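Local structure of myosin-I heavy chain (5EJR) at residues A[341-345]-A[380-386]. The protein is an actin-based class VII myosin motor with ATPase activity that takes part in adhesion and the early steps of phagocytosis. Numbering follows the deposited sequence.
Sequences EKDSS and SQNIKVW
Where E341 faces S380 and S345 faces W386, the first turn of helix 341-355 lies beside the loop 380-382 and the first turn of helix 383-394, with CA atoms 8.3 Å and 7.2 Å apart in the two pairs. Both helices belong to the central, all-helical lobe of the FERM domain in the myosin tail, and the contact illustrates how a helix start can be tied to a neighbouring loop and helix by one carboxylate and one indole. OE2 of E341 takes a hydrogen bond from S380 OG at 2.7 Å on its anti side; in the modelled conformer of Q381, one of two, NE2 also donates to it at 2.9 Å on its syn side, with an N-H...O angle of 159°. In that conformer two donors thus grip a single oxygen, probably steadying the carboxylate as an anion, and the Q381 chain bends at chi2, which folds its amide back to E341 with OE2 close to the amide plane, while carboxylate and amide stand nearly perpendicular, 81° apart. Q381 CG itself lies over the rim of one face of the W386 ring. Deeper in, the six-membered end of W386 packs against the helix: its CH2 meets E341 CG and S344 CB, each at 3.8 Å. At the other end of the indole, NE1 donates to L378 O at the end of helix 375-378. S345 turns its hydroxyl back along its own helix, OG lying beside the backbone N (chi1 -76°), and donates to E341 O. That carbonyl also accepts from S345 N on the opposite face of its plane, while S345 OG itself rests at the indole edge, 3.5 Å from W386 CZ3.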
ATOM      1  N   GLU A 341      16.128 -33.671  14.794  1.00 28.32           N
ATOM      2  CA  GLU A 341      16.139 -34.560  13.620  1.00 28.13           C
ATOM      3  C   GLU A 341      15.010 -35.608  13.620  1.00 29.42           C
ATOM      4  O   GLU A 341      14.442 -35.878  12.563  1.00 29.31           O
ATOM      5  CB  GLU A 341      17.509 -35.210  13.441  1.00 30.00           C
ATOM      6  CG  GLU A 341      18.560 -34.175  13.041  1.00 45.70           C
ATOM      7  CD  GLU A 341      20.022 -34.546  13.223  1.00 63.64           C
ATOM      8  OE1 GLU A 341      20.304 -35.634  13.777  1.00 70.35           O
ATOM      9  OE2 GLU A 341      20.892 -33.754  12.790  1.00 40.47           O
ATOM     10  N   LYS A 342      14.678 -36.176  14.785  1.00 25.80           N
ATOM     11  CA  LYS A 342      13.565 -37.137  14.920  1.00 24.31           C
ATOM     12  C   LYS A 342      12.231 -36.440  14.581  1.00 24.28           C
ATOM     13  O   LYS A 342      11.490 -36.952  13.757  1.00 24.38           O
ATOM     14  CB  LYS A 342      13.515 -37.768  16.321  1.00 28.06           C
ATOM     15  CG  LYS A 342      12.514 -38.931  16.382  1.00 44.62           C
ATOM     16  CD  LYS A 342      12.374 -39.538  17.765  1.00 56.30           C
ATOM     17  CE  LYS A 342      11.420 -40.716  17.766  1.00 68.30           C
ATOM     18  NZ  LYS A 342       9.995 -40.292  17.821  1.00 78.39           N
ATOM     19  N   ASP A 343      11.966 -35.251  15.150  1.00 22.56           N
ATOM     20  CA  ASP A 343      10.759 -34.472  14.860  1.00 22.37           C
ATOM     21  C   ASP A 343      10.680 -34.116  13.388  1.00 19.91           C
ATOM     22  O   ASP A 343       9.587 -34.160  12.809  1.00 18.03           O
ATOM     23  CB  ASP A 343      10.724 -33.173  15.693  1.00 26.32           C
ATOM     24  CG  ASP A 343      10.644 -33.375  17.201  1.00 42.17           C
ATOM     25  OD1 ASP A 343      10.203 -34.469  17.634  1.00 38.85           O
ATOM     26  OD2 ASP A 343      11.020 -32.435  17.950  1.00 54.18           O
ATOM     27  N   SER A 344      11.838 -33.765  12.765  1.00 15.53           N
ATOM     28  CA  SER A 344      11.834 -33.389  11.344  1.00 14.78           C
ATOM     29  C   SER A 344      11.522 -34.580  10.466  1.00 15.19           C
ATOM     30  O   SER A 344      10.873 -34.422   9.433  1.00 15.37           O
ATOM     31  CB  SER A 344      13.176 -32.784  10.929  1.00 15.77           C
ATOM     32  OG  SER A 344      13.395 -31.529  11.553  1.00 20.28           O
ATOM     33  N   SER A 345      12.048 -35.749  10.834  1.00 13.23           N
ATOM     34  CA  SER A 345      11.836 -37.030  10.134  1.00 14.74           C
ATOM     35  C   SER A 345      10.361 -37.423  10.234  1.00 17.25           C
ATOM     36  O   SER A 345       9.813 -37.975   9.293  1.00 16.75           O
ATOM     37  CB  SER A 345      12.699 -38.114  10.775  1.00 18.01           C
ATOM     38  OG  SER A 345      14.041 -37.921  10.361  1.00 27.70           O
ATOM     39  N   SER A 380      21.980 -30.455   8.426  1.00 17.31           N
ATOM     40  CA  SER A 380      22.528 -31.062   9.638  1.00 19.27           C
ATOM     41  C   SER A 380      23.001 -32.527   9.472  1.00 22.76           C
ATOM     42  O   SER A 380      23.767 -32.985  10.300  1.00 25.21           O
ATOM     43  CB  SER A 380      21.552 -30.918  10.810  1.00 22.83           C
ATOM     44  OG  SER A 380      20.567 -31.941  10.833  1.00 29.99           O
ATOM     45  N   GLN A 381      22.535 -33.253   8.440  0.50 17.21           N
ATOM     46  CA  GLN A 381      22.933 -34.658   8.207  0.50 17.14           C
ATOM     47  C   GLN A 381      23.036 -34.937   6.726  0.50 19.16           C
ATOM     48  O   GLN A 381      22.336 -34.304   5.937  0.50 17.16           O
ATOM     49  CB  GLN A 381      21.875 -35.659   8.770  0.50 17.98           C
ATOM     50  CG  GLN A 381      21.704 -35.733  10.291  0.50 27.42           C
ATOM     51  CD  GLN A 381      22.932 -36.118  11.095  0.50 41.85           C
ATOM     52  OE1 GLN A 381      23.685 -37.018  10.712  0.50 35.62           O
ATOM     53  NE2 GLN A 381      23.193 -35.431  12.201  0.50 31.85           N
ATOM     54  N   ASN A 382      23.820 -35.969   6.345  1.00 15.71           N
ATOM     55  CA  ASN A 382      23.884 -36.432   4.956  1.00 16.11           C
ATOM     56  C   ASN A 382      22.456 -36.908   4.559  1.00 17.46           C
ATOM     57  O   ASN A 382      21.790 -37.542   5.354  1.00 16.84           O
ATOM     58  CB  ASN A 382      24.898 -37.604   4.832  1.00 16.56           C
ATOM     59  CG  ASN A 382      25.224 -37.931   3.417  1.00 28.27           C
ATOM     60  OD1 ASN A 382      24.347 -38.286   2.629  1.00 18.82           O
ATOM     61  ND2 ASN A 382      26.489 -37.743   3.043  1.00 13.50           N
ATOM     62  N   ILE A 383      21.984 -36.560   3.358  1.00 16.54           N
ATOM     63  CA  ILE A 383      20.657 -36.928   2.851  1.00 16.07           C
ATOM     64  C   ILE A 383      20.396 -38.466   2.946  1.00 20.27           C
ATOM     65  O   ILE A 383      19.258 -38.876   3.219  1.00 20.47           O
ATOM     66  CB  ILE A 383      20.423 -36.336   1.426  1.00 19.23           C
ATOM     67  CG1 ILE A 383      18.945 -36.523   0.988  1.00 19.95           C
ATOM     68  CG2 ILE A 383      21.429 -36.915   0.378  1.00 17.53           C
ATOM     69  CD1 ILE A 383      18.427 -35.546  -0.078  1.00 22.23           C
ATOM     70  N   LYS A 384      21.466 -39.295   2.821  1.00 16.59           N
ATOM     71  CA  LYS A 384      21.376 -40.745   2.967  1.00 16.86           C
ATOM     72  C   LYS A 384      20.975 -41.110   4.389  1.00 22.09           C
ATOM     73  O   LYS A 384      20.234 -42.070   4.577  1.00 21.17           O
ATOM     74  CB  LYS A 384      22.722 -41.410   2.626  1.00 19.40           C
ATOM     75  CG  LYS A 384      22.981 -41.553   1.138  1.00 33.82           C
ATOM     76  CD  LYS A 384      24.422 -42.070   0.959  1.00 50.31           C
ATOM     77  CE  LYS A 384      24.834 -42.253  -0.478  1.00 66.11           C
ATOM     78  NZ  LYS A 384      26.223 -42.776  -0.576  1.00 81.13           N
ATOM     79  N   VAL A 385      21.412 -40.325   5.386  1.00 22.70           N
ATOM     80  CA  VAL A 385      21.032 -40.547   6.791  1.00 22.29           C
ATOM     81  C   VAL A 385      19.548 -40.107   6.973  1.00 21.92           C
ATOM     82  O   VAL A 385      18.779 -40.775   7.656  1.00 20.46           O
ATOM     83  CB  VAL A 385      21.996 -39.855   7.798  1.00 26.61           C
ATOM     84  CG1 VAL A 385      21.515 -40.042   9.243  1.00 26.25           C
ATOM     85  CG2 VAL A 385      23.435 -40.358   7.631  1.00 26.49           C
ATOM     86  N   TRP A 386      19.151 -39.019   6.323  1.00 17.60           N
ATOM     87  CA  TRP A 386      17.761 -38.562   6.359  1.00 15.68           C
ATOM     88  C   TRP A 386      16.825 -39.612   5.759  1.00 19.59           C
ATOM     89  O   TRP A 386      15.804 -39.916   6.352  1.00 17.12           O
ATOM     90  CB  TRP A 386      17.614 -37.238   5.621  1.00 14.41           C
ATOM     91  CG  TRP A 386      18.060 -36.081   6.440  1.00 15.29           C
ATOM     92  CD1 TRP A 386      19.146 -35.283   6.214  1.00 18.07           C
ATOM     93  CD2 TRP A 386      17.394 -35.544   7.588  1.00 14.83           C
ATOM     94  NE1 TRP A 386      19.167 -34.256   7.117  1.00 16.97           N
ATOM     95  CE2 TRP A 386      18.122 -34.405   7.994  1.00 18.26           C
ATOM     96  CE3 TRP A 386      16.220 -35.888   8.285  1.00 16.37           C
ATOM     97  CZ2 TRP A 386      17.755 -33.638   9.106  1.00 17.59           C
ATOM     98  CZ3 TRP A 386      15.834 -35.105   9.375  1.00 17.71           C
ATOM     99  CH2 TRP A 386      16.591 -33.993   9.769  1.00 17.57           C
TER